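Local coordinates for protein PKS (Streptomyces sp. CNQ431, PDB 5YDA) that is the acyltransferase domain of a splenocin polyketide synthase, broadly selective for acyl units, which it probably loads onto an acyl carrier protein, at residues 272-277 against 288-293; 167-172 against 225-230; 353-358 against 377-382; 260-265 against 384-389. All blocks are in the same frame, centred on the assembly; numbering follows the deposited sequence.

Contact 1: residues 272-277 against 288-293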
loop_
_atom_site.group_PDB
_atom_site.type_symbol
_atom_site.label_atom_id
_atom_site.label_comp_id
_atom_site.label_asym_id
_atom_site.label_seq_id
_atom_site.Cartn_x
_atom_site.Cartn_y
_atom_site.Cartn_z
ATOM N N ASP A 272 -13.108 12.144 -26.149
ATOM C CA ASP A 272 -14.275 12.968 -26.469
ATOM C C ASP A 272 -15.428 12.695 -25.511
ATOM O O ASP A 272 -16.058 13.624 -24.998
ATOM C CB ASP A 272 -14.733 12.716 -27.909
ATOM C CG ASP A 272 -13.853 13.403 -28.933
ATOM O OD1 ASP A 272 -13.049 14.288 -28.547
ATOM O OD2 ASP A 272 -13.981 13.060 -30.134
ATOM N N ALA A 273 -15.746 11.419 -25.298
ATOM C CA ALA A 273 -16.810 11.064 -24.369
ATOM C C ALA A 273 -16.492 11.541 -22.951
ATOM O O ALA A 273 -17.388 11.986 -22.224
ATOM C CB ALA A 273 -17.037 9.552 -24.393
ATOM N N VAL A 274 -15.222 11.470 -22.547
ATOM C CA VAL A 274 -14.851 11.906 -21.203
ATOM C C VAL A 274 -14.985 13.420 -21.087
ATOM O O VAL A 274 -15.459 13.934 -20.062
ATOM C CB VAL A 274 -13.429 11.417 -20.851
ATOM C CG1 VAL A 274 -12.878 12.158 -19.638
ATOM C CG2 VAL A 274 -13.434 9.920 -20.579
ATOM N N ASP A 275 -14.584 14.155 -22.141
ATOM C CA ASP A 275 -14.805 15.601 -22.194
ATOM C C ASP A 275 -16.271 15.948 -21.949
ATOM O O ASP A 275 -16.592 16.830 -21.143
ATOM C CB ASP A 275 -14.367 16.166 -23.549
ATOM C CG ASP A 275 -12.860 16.238 -23.701
ATOM O OD1 ASP A 275 -12.147 16.136 -22.685
ATOM O OD2 ASP A 275 -12.387 16.417 -24.844
ATOM N N ARG A 276 -17.181 15.250 -22.628
ATOM C CA ARG A 276 -18.586 15.603 -22.488
ATOM C C ARG A 276 -19.111 15.243 -21.110
ATOM O O ARG A 276 -19.898 15.999 -20.533
ATOM C CB ARG A 276 -19.423 14.949 -23.589
ATOM C CG ARG A 276 -19.061 15.478 -24.972
ATOM C CD ARG A 276 -19.759 14.767 -26.124
ATOM N NE ARG A 276 -20.219 13.430 -25.792
ATOM C CZ ARG A 276 -19.786 12.330 -26.392
ATOM N NH1 ARG A 276 -18.877 12.374 -27.361
ATOM N NH2 ARG A 276 -20.275 11.154 -25.996
ATOM N N LEU A 277 -18.689 14.100 -20.560
ATOM C CA LEU A 277 -19.048 13.778 -19.184
ATOM C C LEU A 277 -18.600 14.877 -18.225
ATOM O O LEU A 277 -19.349 15.274 -17.325
ATOM C CB LEU A 277 -18.429 12.442 -18.781
ATOM C CG LEU A 277 -18.620 12.087 -17.301
ATOM C CD1 LEU A 277 -20.112 11.912 -16.993
ATOM C CD2 LEU A 277 -17.846 10.831 -16.928
ATOM N N PHE A 288 -14.725 16.509 -9.656
ATOM C CA PHE A 288 -14.061 15.483 -10.452
ATOM C C PHE A 288 -12.664 15.967 -10.776
ATOM O O PHE A 288 -12.378 17.163 -10.716
ATOM C CB PHE A 288 -14.809 15.179 -11.758
ATOM C CG PHE A 288 -14.827 16.331 -12.741
ATOM C CD1 PHE A 288 -13.791 16.514 -13.652
ATOM C CD2 PHE A 288 -15.889 17.231 -12.756
ATOM C CE1 PHE A 288 -13.808 17.585 -14.553
ATOM C CE2 PHE A 288 -15.919 18.296 -13.661
ATOM C CZ PHE A 288 -14.881 18.479 -14.555
ATOM N N ARG A 289 -11.797 15.031 -11.146
ATOM C CA ARG A 289 -10.493 15.444 -11.634
ATOM C C ARG A 289 -10.014 14.434 -12.663
ATOM O O ARG A 289 -10.065 13.223 -12.426
ATOM C CB ARG A 289 -9.480 15.589 -10.486
ATOM C CG ARG A 289 -8.160 16.247 -10.931
ATOM C CD ARG A 289 -7.058 16.135 -9.871
ATOM N NE ARG A 289 -7.051 14.816 -9.237
ATOM C CZ ARG A 289 -6.343 13.773 -9.673
ATOM N NH1 ARG A 289 -5.573 13.890 -10.750
ATOM N NH2 ARG A 289 -6.401 12.611 -9.033
ATOM N N ARG A 290 -9.584 14.942 -13.812
ATOM C CA ARG A 290 -8.990 14.108 -14.846
ATOM C C ARG A 290 -7.737 13.439 -14.299
ATOM O O ARG A 290 -6.832 14.118 -13.804
ATOM C CB ARG A 290 -8.656 14.968 -16.071
ATOM C CG ARG A 290 -7.988 14.216 -17.210
ATOM C CD ARG A 290 -8.979 13.328 -17.928
ATOM N NE ARG A 290 -10.055 14.121 -18.512
ATOM C CZ ARG A 290 -10.051 14.566 -19.766
ATOM N NH1 ARG A 290 -9.026 14.283 -20.559
ATOM N NH2 ARG A 290 -11.070 15.286 -20.228
ATOM N N LEU A 291 -7.693 12.109 -14.342
ATOM C CA LEU A 291 -6.451 11.424 -13.997
ATOM C C LEU A 291 -5.389 11.785 -15.034
ATOM O O LEU A 291 -5.679 11.892 -16.227
ATOM C CB LEU A 291 -6.672 9.903 -13.917
ATOM C CG LEU A 291 -7.760 9.415 -12.926
ATOM C CD1 LEU A 291 -7.536 7.971 -12.456
ATOM C CD2 LEU A 291 -7.890 10.332 -11.712
ATOM N N ARG A 292 -4.165 12.041 -14.574
ATOM C CA ARG A 292 -3.165 12.585 -15.489
ATOM C C ARG A 292 -2.663 11.557 -16.485
ATOM O O ARG A 292 -2.204 11.941 -17.559
ATOM C CB ARG A 292 -1.945 13.172 -14.756
ATOM C CG ARG A 292 -2.215 14.191 -13.632
ATOM C CD ARG A 292 -2.936 13.572 -12.459
ATOM N NE ARG A 292 -2.264 12.357 -12.017
ATOM C CZ ARG A 292 -2.855 11.307 -11.446
ATOM N NH1 ARG A 292 -4.141 11.235 -11.206
ATOM N NH2 ARG A 292 -2.116 10.272 -11.102
ATOM N N MET A 293 -2.751 10.276 -16.172
ATOM C CA MET A 293 -2.369 9.264 -17.151
ATOM C C MET A 293 -3.370 9.230 -18.301
ATOM O O MET A 293 -4.531 8.856 -18.078
ATOM C CB MET A 293 -2.282 7.892 -16.486
ATOM C CG MET A 293 -1.932 6.778 -17.450
ATOM S SD MET A 293 -0.248 6.970 -18.097
ATOM C CE MET A 293 -0.246 5.672 -19.342
#
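The polar half of this contact is a salt bridge between R290, on the short strand 288-290, and D275, on helix 271-283. R290 NH2 donates to D275 OD1 over 2.8 Å, with an N-H...O angle of 145°, so the bond is moderately bent. The carboxylate oxygen lies at the edge of the guanidinium, close to its plane, and is met nearly along the line of its own C-O bond. The two flat groups are nonetheless turned 32° against each other, and no second bond joins this pair. The CB of D275 starts away from the strand; it is the carboxylate that swings back to the arginine. R290 makes a matching detour, its chain bending at chi2 (73°) and again at chi3 to lift the guanidinium onto the helix.

The apolar half comes from V274, whose CB points toward the strand. Its CG1 branch sits over one face of the guanidinium, displaced toward the rim, 3.6 Å from R290 NE and 3.7 Å from R290 NH2. V274 also packs on L254, in strand 254-261 of the sheet that 288-290 edges.

Both segments belong to the smaller, ferredoxin-like subdomain, where helix 271-283 leads into the edge strand 288-290; R289 and L291 pair through their backbones with G238 and T236 of strand 235-239. E278, one turn beyond V274, forms a further salt bridge with R290 NE. Two carboxylates of one helix, D275 and E278, thus probably balance the arginine's charge and fix the turn of its guanidinium, while V274 CG1 covers part of one face.

Contact 2: residues 167-172 against 225-230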
loop_
_atom_site.group_PDB
_atom_site.type_symbol
_atom_site.label_atom_id
_atom_site.label_comp_id
_atom_site.label_asym_id
_atom_site.label_seq_id
_atom_site.Cartn_x
_atom_site.Cartn_y
_atom_site.Cartn_z
ATOM N N GLY A 167 4.392 8.610 -15.914
ATOM C CA GLY A 167 3.501 7.687 -16.605
ATOM C C GLY A 167 4.126 6.724 -17.611
ATOM O O GLY A 167 3.402 6.119 -18.406
ATOM N N SER A 168 5.446 6.560 -17.611
ATOM C CA SER A 168 6.078 5.583 -18.488
ATOM C C SER A 168 5.963 4.172 -17.908
ATOM O O SER A 168 5.620 3.978 -16.741
ATOM C CB SER A 168 7.552 5.917 -18.685
ATOM O OG SER A 168 8.233 5.756 -17.451
ATOM N N THR A 169 6.273 3.177 -18.740
ATOM C CA THR A 169 6.336 1.801 -18.249
ATOM C C THR A 169 7.223 1.702 -17.009
ATOM O O THR A 169 6.852 1.068 -16.011
ATOM C CB THR A 169 6.851 0.874 -19.360
ATOM O OG1 THR A 169 6.108 1.102 -20.566
ATOM C CG2 THR A 169 6.711 -0.590 -18.951
ATOM N N ALA A 170 8.385 2.358 -17.047
ATOM C CA ALA A 170 9.311 2.317 -15.922
ATOM C C ALA A 170 8.715 2.963 -14.674
ATOM O O ALA A 170 8.949 2.491 -13.549
ATOM C CB ALA A 170 10.619 3.014 -16.305
ATOM N N ALA A 171 7.967 4.065 -14.845
ATOM C CA ALA A 171 7.393 4.745 -13.690
ATOM C C ALA A 171 6.444 3.819 -12.943
ATOM O O ALA A 171 6.440 3.784 -11.707
ATOM C CB ALA A 171 6.664 6.029 -14.119
ATOM N N PHE A 172 5.633 3.052 -13.675
ATOM C CA PHE A 172 4.678 2.198 -12.990
ATOM C C PHE A 172 5.341 0.933 -12.473
ATOM O O PHE A 172 4.986 0.458 -11.389
ATOM C CB PHE A 172 3.500 1.881 -13.909
ATOM C CG PHE A 172 2.604 3.054 -14.144
ATOM C CD1 PHE A 172 1.863 3.594 -13.095
ATOM C CD2 PHE A 172 2.519 3.641 -15.399
ATOM C CE1 PHE A 172 1.039 4.692 -13.298
ATOM C CE2 PHE A 172 1.699 4.735 -15.615
ATOM C CZ PHE A 172 0.955 5.264 -14.564
ATOM N N ARG A 225 1.506 -5.457 -19.656
ATOM C CA ARG A 225 0.161 -4.984 -19.363
ATOM C C ARG A 225 0.113 -3.460 -19.416
ATOM O O ARG A 225 -0.767 -2.872 -20.056
ATOM C CB ARG A 225 -0.281 -5.504 -17.996
ATOM C CG ARG A 225 -1.649 -5.038 -17.587
ATOM C CD ARG A 225 -1.989 -5.587 -16.216
ATOM N NE ARG A 225 -3.319 -5.198 -15.783
ATOM C CZ ARG A 225 -3.596 -4.085 -15.109
ATOM N NH1 ARG A 225 -2.625 -3.250 -14.781
ATOM N NH2 ARG A 225 -4.852 -3.817 -14.751
ATOM N N ILE A 226 1.106 -2.814 -18.805
ATOM C CA ILE A 226 1.181 -1.356 -18.784
ATOM C C ILE A 226 1.309 -0.801 -20.196
ATOM O O ILE A 226 0.609 0.147 -20.568
ATOM C CB ILE A 226 2.349 -0.914 -17.885
ATOM C CG1 ILE A 226 2.041 -1.269 -16.426
ATOM C CG2 ILE A 226 2.677 0.556 -18.092
ATOM C CD1 ILE A 226 3.269 -1.358 -15.545
ATOM N N ARG A 227 2.196 -1.387 -21.012
ATOM C CA ARG A 227 2.368 -0.884 -22.377
ATOM C C ARG A 227 1.099 -1.057 -23.199
ATOM O O ARG A 227 0.743 -0.174 -23.989
ATOM C CB ARG A 227 3.530 -1.587 -23.079
ATOM C CG ARG A 227 4.879 -1.346 -22.446
ATOM C CD ARG A 227 5.944 -2.100 -23.215
ATOM N NE ARG A 227 7.273 -1.685 -22.794
ATOM C CZ ARG A 227 8.200 -2.517 -22.354
ATOM N NH1 ARG A 227 7.941 -3.819 -22.289
ATOM N NH2 ARG A 227 9.385 -2.051 -22.001
ATOM N N LEU A 228 0.410 -2.192 -23.037
ATOM C CA LEU A 228 -0.831 -2.417 -23.780
ATOM C C LEU A 228 -1.932 -1.450 -23.341
ATOM O O LEU A 228 -2.702 -0.957 -24.172
ATOM C CB LEU A 228 -1.291 -3.866 -23.625
ATOM C CG LEU A 228 -0.405 -4.901 -24.350
ATOM C CD1 LEU A 228 -0.801 -6.319 -23.973
ATOM C CD2 LEU A 228 -0.469 -4.720 -25.876
ATOM N N ILE A 229 -2.026 -1.158 -22.044
ATOM C CA ILE A 229 -2.999 -0.166 -21.605
ATOM C C ILE A 229 -2.636 1.209 -22.160
ATOM O O ILE A 229 -3.478 1.895 -22.746
ATOM C CB ILE A 229 -3.109 -0.159 -20.068
ATOM C CG1 ILE A 229 -3.930 -1.364 -19.597
ATOM C CG2 ILE A 229 -3.751 1.134 -19.588
ATOM C CD1 ILE A 229 -3.769 -1.706 -18.125
ATOM N N ALA A 230 -1.367 1.612 -22.024
ATOM C CA ALA A 230 -0.968 2.946 -22.473
ATOM C C ALA A 230 -1.163 3.113 -23.976
ATOM O O ALA A 230 -1.581 4.179 -24.438
ATOM C CB ALA A 230 0.485 3.238 -22.092
#
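T169, in the first turn of helix 169-188, and I226 of helix 215-231 bring their CA atoms to 6.1 Å, close enough for the I226 side chain to reach the other backbone. Both helices belong to the large hydrolase-like subdomain of the acyltransferase fold. The first helix is capped at its start by S168, whose OG accepts from A171 N over 3.1 Å at 153°.

I226 carries the apolar part with two branches. CG2 rests on T169 CA at 3.9 Å and comes obliquely to the F172 ring, whereas CD1 reaches the F172 CB methylene at 3.6 Å. The F172 ring itself extends past the isoleucine to M293 and Q122. T169 and F172 are three residues apart, hence on the same side of their helix, and I226 meets both.

R227 crosses the T169 side chain at about a right angle. Its chain is extended from CG to NE, which carries the guanidinium past the threonine and lets the methyl T169 CG2 lie over one face, toward the rim. The charged end is held elsewhere, by E224 through a salt bridge and by the carbonyl of A151.

R225, the residue before I226, points elsewhere and hydrogen-bonds through NH2 to S200 OG, the serine of a GHSLG sequence that is probably the nucleophile elbow. As in related acyltransferases, an arginine here may receive an acyl carboxylate. At the threonine hydroxyl the packing is close without a hydrogen bond across the segments: T169 OG1 lies 3.3 Å from R227 CG.

Contact 3: residues 353-358 against 377-382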
loop_
_atom_site.group_PDB
_atom_site.type_symbol
_atom_site.label_atom_id
_atom_site.label_comp_id
_atom_site.label_asym_id
_atom_site.label_seq_id
_atom_site.Cartn_x
_atom_site.Cartn_y
_atom_site.Cartn_z
ATOM N N VAL A 353 -13.165 -2.150 -11.350
ATOM C CA VAL A 353 -12.501 -2.414 -10.076
ATOM C C VAL A 353 -13.524 -2.194 -8.957
ATOM O O VAL A 353 -13.876 -1.055 -8.625
ATOM C CB VAL A 353 -11.259 -1.526 -9.893
ATOM C CG1 VAL A 353 -10.619 -1.764 -8.552
ATOM C CG2 VAL A 353 -10.240 -1.796 -11.006
ATOM N N ARG A 354 -14.008 -3.287 -8.375
ATOM C CA ARG A 354 -14.916 -3.220 -7.234
ATOM C C ARG A 354 -14.125 -3.118 -5.923
ATOM O O ARG A 354 -14.188 -3.979 -5.044
ATOM C CB ARG A 354 -15.842 -4.428 -7.228
ATOM C CG ARG A 354 -16.642 -4.619 -8.522
ATOM C CD ARG A 354 -17.876 -3.735 -8.529
ATOM N NE ARG A 354 -18.460 -3.595 -9.866
ATOM C CZ ARG A 354 -19.423 -2.728 -10.174
ATOM N NH1 ARG A 354 -19.896 -2.665 -11.415
ATOM N NH2 ARG A 354 -19.911 -1.925 -9.234
ATOM N N PHE A 355 -13.386 -2.018 -5.774
ATOM C CA PHE A 355 -12.533 -1.901 -4.593
ATOM C C PHE A 355 -13.348 -1.694 -3.311
ATOM O O PHE A 355 -13.062 -2.316 -2.280
ATOM C CB PHE A 355 -11.531 -0.762 -4.763
ATOM C CG PHE A 355 -10.570 -0.668 -3.625
ATOM C CD1 PHE A 355 -9.471 -1.509 -3.567
ATOM C CD2 PHE A 355 -10.779 0.235 -2.592
ATOM C CE1 PHE A 355 -8.596 -1.438 -2.518
ATOM C CE2 PHE A 355 -9.894 0.308 -1.541
ATOM C CZ PHE A 355 -8.800 -0.531 -1.501
ATOM N N ALA A 356 -14.342 -0.798 -3.341
ATOM C CA ALA A 356 -15.126 -0.516 -2.138
ATOM C C ALA A 356 -15.801 -1.778 -1.607
ATOM O O ALA A 356 -15.773 -2.050 -0.398
ATOM C CB ALA A 356 -16.169 0.567 -2.428
ATOM N N ASP A 357 -16.418 -2.563 -2.501
ATOM C CA ASP A 357 -16.969 -3.850 -2.092
ATOM C C ASP A 357 -15.878 -4.769 -1.557
ATOM O O ASP A 357 -16.079 -5.470 -0.554
ATOM C CB ASP A 357 -17.692 -4.509 -3.265
ATOM C CG ASP A 357 -18.915 -3.736 -3.695
ATOM O OD1 ASP A 357 -19.524 -3.064 -2.833
ATOM O OD2 ASP A 357 -19.259 -3.784 -4.896
ATOM N N GLY A 358 -14.720 -4.793 -2.222
ATOM C CA GLY A 358 -13.626 -5.615 -1.736
ATOM C C GLY A 358 -13.217 -5.261 -0.318
ATOM O O GLY A 358 -12.974 -6.148 0.503
ATOM N N ASP A 377 -1.446 7.399 1.193
ATOM C CA ASP A 377 -2.571 6.927 1.982
ATOM C C ASP A 377 -3.842 6.905 1.147
ATOM O O ASP A 377 -4.945 7.064 1.682
ATOM C CB ASP A 377 -2.777 7.803 3.221
ATOM C CG ASP A 377 -3.129 9.254 2.864
ATOM O OD1 ASP A 377 -3.163 9.612 1.658
ATOM O OD2 ASP A 377 -3.364 10.043 3.795
ATOM N N SER A 378 -3.716 6.711 -0.164
ATOM C CA SER A 378 -4.898 6.811 -1.014
ATOM C C SER A 378 -5.884 5.674 -0.753
ATOM O O SER A 378 -7.098 5.900 -0.752
ATOM C CB SER A 378 -4.481 6.861 -2.486
ATOM O OG SER A 378 -3.853 5.641 -2.874
ATOM N N LEU A 379 -5.406 4.445 -0.531
ATOM C CA LEU A 379 -6.355 3.361 -0.253
ATOM C C LEU A 379 -6.881 3.421 1.175
ATOM O O LEU A 379 -8.017 2.994 1.438
ATOM C CB LEU A 379 -5.720 1.989 -0.499
ATOM C CG LEU A 379 -5.227 1.693 -1.915
ATOM C CD1 LEU A 379 -4.852 0.207 -2.038
ATOM C CD2 LEU A 379 -6.250 2.102 -2.970
ATOM N N THR A 380 -6.070 3.950 2.095
ATOM C CA THR A 380 -6.502 4.145 3.479
ATOM C C THR A 380 -7.713 5.077 3.564
ATOM O O THR A 380 -8.656 4.807 4.318
ATOM C CB THR A 380 -5.325 4.696 4.292
ATOM O OG1 THR A 380 -4.273 3.728 4.290
ATOM C CG2 THR A 380 -5.722 5.024 5.728
ATOM N N LYS A 381 -7.715 6.170 2.781
ATOM C CA LYS A 381 -8.868 7.076 2.769
ATOM C C LYS A 381 -10.109 6.385 2.221
ATOM O O LYS A 381 -11.211 6.552 2.764
ATOM C CB LYS A 381 -8.570 8.329 1.946
ATOM C CG LYS A 381 -7.595 9.333 2.553
ATOM C CD LYS A 381 -7.014 10.194 1.420
ATOM C CE LYS A 381 -6.988 11.678 1.711
ATOM N NZ LYS A 381 -5.919 12.108 2.635
ATOM N N LEU A 382 -9.954 5.613 1.140
ATOM C CA LEU A 382 -11.093 4.875 0.599
ATOM C C LEU A 382 -11.648 3.901 1.632
ATOM O O LEU A 382 -12.872 3.769 1.782
ATOM C CB LEU A 382 -10.690 4.127 -0.677
ATOM C CG LEU A 382 -10.109 4.962 -1.829
ATOM C CD1 LEU A 382 -9.553 4.026 -2.939
ATOM C CD2 LEU A 382 -11.159 5.979 -2.384
#
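The ring of F355, near the start of helix 355-366, is held by two leucines of helix 378-387, and this trio makes all the packing between the segments. F355 CZ is 3.9 Å from L379 CD2 and 4.1 Å from L379 CD1, so both methyls of that leucine gather round the far end of the ring. L382, one turn later, comes from another quarter: its CD1 lies 4.0 Å from both F355 CE2 and F355 CD2, and its side chain crosses the phenylalanine at about a right angle. The methyls approach obliquely to the ring plane. With CG anti to the backbone N (chi1 -176°), the phenylalanine side chain projects from its helix toward the leucines.

The two helices flank strand 369-372 in sequence, an alpha-beta-alpha passage of the large hydrolase-like subdomain. E372, at the end of that strand, positions the second helix by accepting from the backbone N of L379 and the hydroxyl of T380. The F355 ring also meets that of H199, planes at about 45°; this histidine belongs to the GHSLG sequence of the probable nucleophile elbow. N260 also touches both F355 and L382, so the phenylalanine is enclosed by more than the leucines.

Away from this buried apolar part the contact changes character. L382 is partly exposed, and its neighbour K381 is exposed, on the solvent side of helix 378-387. K381 NZ makes a weak, long salt bridge, 3.5 Å to D377 OD2, within its own segment.

Contact 4: residues 260-265 against 384-389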
loop_
_atom_site.group_PDB
_atom_site.type_symbol
_atom_site.label_atom_id
_atom_site.label_comp_id
_atom_site.label_asym_id
_atom_site.label_seq_id
_atom_site.Cartn_x
_atom_site.Cartn_y
_atom_site.Cartn_z
ATOM N N ASN A 260 -14.680 2.991 -5.877
ATOM C CA ASN A 260 -13.612 3.016 -4.887
ATOM C C ASN A 260 -14.084 3.230 -3.453
ATOM O O ASN A 260 -13.511 2.631 -2.537
ATOM C CB ASN A 260 -12.594 4.091 -5.269
ATOM C CG ASN A 260 -11.797 3.695 -6.497
ATOM O OD1 ASN A 260 -11.747 2.509 -6.839
ATOM N ND2 ASN A 260 -11.201 4.668 -7.181
ATOM N N SER A 261 -15.099 4.074 -3.229
ATOM C CA SER A 261 -15.668 4.342 -1.910
ATOM C C SER A 261 -16.994 5.079 -2.099
ATOM O O SER A 261 -17.319 5.488 -3.228
ATOM C CB SER A 261 -14.716 5.176 -1.045
ATOM O OG SER A 261 -14.894 6.555 -1.311
ATOM N N PRO A 262 -17.786 5.278 -1.037
ATOM C CA PRO A 262 -19.056 6.020 -1.197
ATOM C C PRO A 262 -18.906 7.428 -1.779
ATOM O O PRO A 262 -19.920 8.021 -2.143
ATOM C CB PRO A 262 -19.613 6.074 0.233
ATOM C CG PRO A 262 -19.108 4.811 0.866
ATOM C CD PRO A 262 -17.693 4.644 0.293
ATOM N N VAL A 263 -17.698 7.975 -1.898
ATOM C CA VAL A 263 -17.530 9.309 -2.465
ATOM C C VAL A 263 -16.470 9.307 -3.558
ATOM O O VAL A 263 -15.827 10.336 -3.797
ATOM C CB VAL A 263 -17.149 10.340 -1.377
ATOM C CG1 VAL A 263 -18.302 10.544 -0.371
ATOM C CG2 VAL A 263 -15.842 9.932 -0.665
ATOM N N ALA A 264 -16.245 8.167 -4.218
ATOM C CA ALA A 264 -15.162 8.114 -5.200
ATOM C C ALA A 264 -15.404 6.994 -6.203
ATOM O O ALA A 264 -15.606 5.836 -5.822
ATOM C CB ALA A 264 -13.806 7.914 -4.509
ATOM N N CYS A 265 -15.375 7.338 -7.481
ATOM C CA CYS A 265 -15.383 6.326 -8.523
ATOM C C CYS A 265 -14.618 6.900 -9.703
ATOM O O CYS A 265 -14.275 8.082 -9.720
ATOM C CB CYS A 265 -16.813 5.903 -8.875
ATOM S SG CYS A 265 -17.772 7.221 -9.576
ATOM N N ARG A 384 -11.393 4.112 4.968
ATOM C CA ARG A 384 -12.062 4.850 6.035
ATOM C C ARG A 384 -13.447 5.315 5.593
ATOM O O ARG A 384 -14.401 5.262 6.374
ATOM C CB ARG A 384 -11.205 6.040 6.477
ATOM C CG ARG A 384 -9.925 5.672 7.221
ATOM C CD ARG A 384 -9.586 6.746 8.220
ATOM N NE ARG A 384 -8.201 6.687 8.696
ATOM C CZ ARG A 384 -7.156 7.274 8.103
ATOM N NH1 ARG A 384 -5.964 7.140 8.656
ATOM N NH2 ARG A 384 -7.282 7.996 6.971
ATOM N N ALA A 385 -13.576 5.766 4.342
ATOM C CA ALA A 385 -14.881 6.189 3.838
ATOM C C ALA A 385 -15.859 5.022 3.792
ATOM O O ALA A 385 -17.010 5.151 4.220
ATOM C CB ALA A 385 -14.739 6.818 2.447
ATOM N N ARG A 386 -15.418 3.864 3.291
ATOM C CA ARG A 386 -16.329 2.731 3.170
ATOM C C ARG A 386 -16.656 2.107 4.524
ATOM O O ARG A 386 -17.750 1.566 4.702
ATOM C CB ARG A 386 -15.732 1.667 2.243
ATOM C CG ARG A 386 -16.629 0.444 2.045
ATOM C CD ARG A 386 -18.025 0.849 1.511
ATOM N NE ARG A 386 -18.845 -0.321 1.208
ATOM C CZ ARG A 386 -19.512 -1.026 2.124
ATOM N NH1 ARG A 386 -19.464 -0.682 3.411
ATOM N NH2 ARG A 386 -20.228 -2.087 1.761
ATOM N N LEU A 387 -15.726 2.150 5.474
ATOM C CA LEU A 387 -15.839 1.427 6.734
ATOM C C LEU A 387 -16.250 2.325 7.896
ATOM O O LEU A 387 -16.183 1.901 9.048
ATOM C CB LEU A 387 -14.513 0.742 7.067
ATOM C CG LEU A 387 -14.249 -0.695 6.627
ATOM C CD1 LEU A 387 -15.180 -1.129 5.532
ATOM C CD2 LEU A 387 -12.800 -0.874 6.211
ATOM N N ASP A 388 -16.618 3.568 7.623
ATOM C CA ASP A 388 -17.201 4.461 8.623
ATOM C C ASP A 388 -18.479 3.830 9.189
ATOM O O ASP A 388 -19.265 3.279 8.415
ATOM C CB ASP A 388 -17.510 5.807 7.949
ATOM C CG ASP A 388 -17.908 6.884 8.927
ATOM O OD1 ASP A 388 -19.115 6.951 9.274
ATOM O OD2 ASP A 388 -17.011 7.678 9.317
ATOM N N GLY A 389 -18.703 3.815 10.499
ATOM C CA GLY A 389 -17.718 3.979 11.531
ATOM C C GLY A 389 -17.691 2.620 12.221
ATOM O O GLY A 389 -18.331 2.389 13.247
#
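P262 lies across the backbone of helix 378-387 near its end, its CD 3.7 Å from R386 CA. The proline ring and the R386 side chain cross at about a right angle, and P262 CD also meets R386 CD at 4.0 Å. R386 is bent at chi2 (56°), which lays its aliphatic part beside the ring. A385 meets S261 next to it: its methyl, CB, is 3.8 Å from S261 OG and 3.9 Å from S261 CB. All these are van der Waals contacts; no hydrogen bond joins the segments.

The next shell fixes S261 and P262 from within. S261 OG accepts from V263 N over 3.2 Å at 167°, forming an ST turn and engaging the hydroxyl on its own loop. A264 N bonds to S261 O, while A264 O accepts from the backbone N of both N260 and S261. Farther out, N260 OD1 bonds to NE2 of H199, within the sequence of the probable nucleophile elbow, and R386 touches A360 of helix 355-366.

The pattern is that of a tight hairpin, a type I turn from S261 to A264 with a classic beta bulge, joining strands 254-261 and 264-269 of the ferredoxin-like subdomain and resting on a helix of the hydrolase-like one.

Overall arrangement
Along the chain contact 2 comes first, then the loop closed by contact 4 encloses contacts 1 and 3 in turn. Contacts 3 and 4 are neighbours, centres about 7 Å apart, sharing helix 378-387 and touching where A356 CB meets N260 O at 3.4 Å. Contacts 1 and 4 both reach the four-stranded antiparallel sheet of the small subdomain, with centres about 22 Å apart. Contact 2 belongs to the large subdomain but touches contact 1 through M293, on the way out of strand 288-290. Among these contacts, the small subdomain approaches the large one through M293 and through the 261-264 hairpin, with the probable nucleophile elbow close to contact 3.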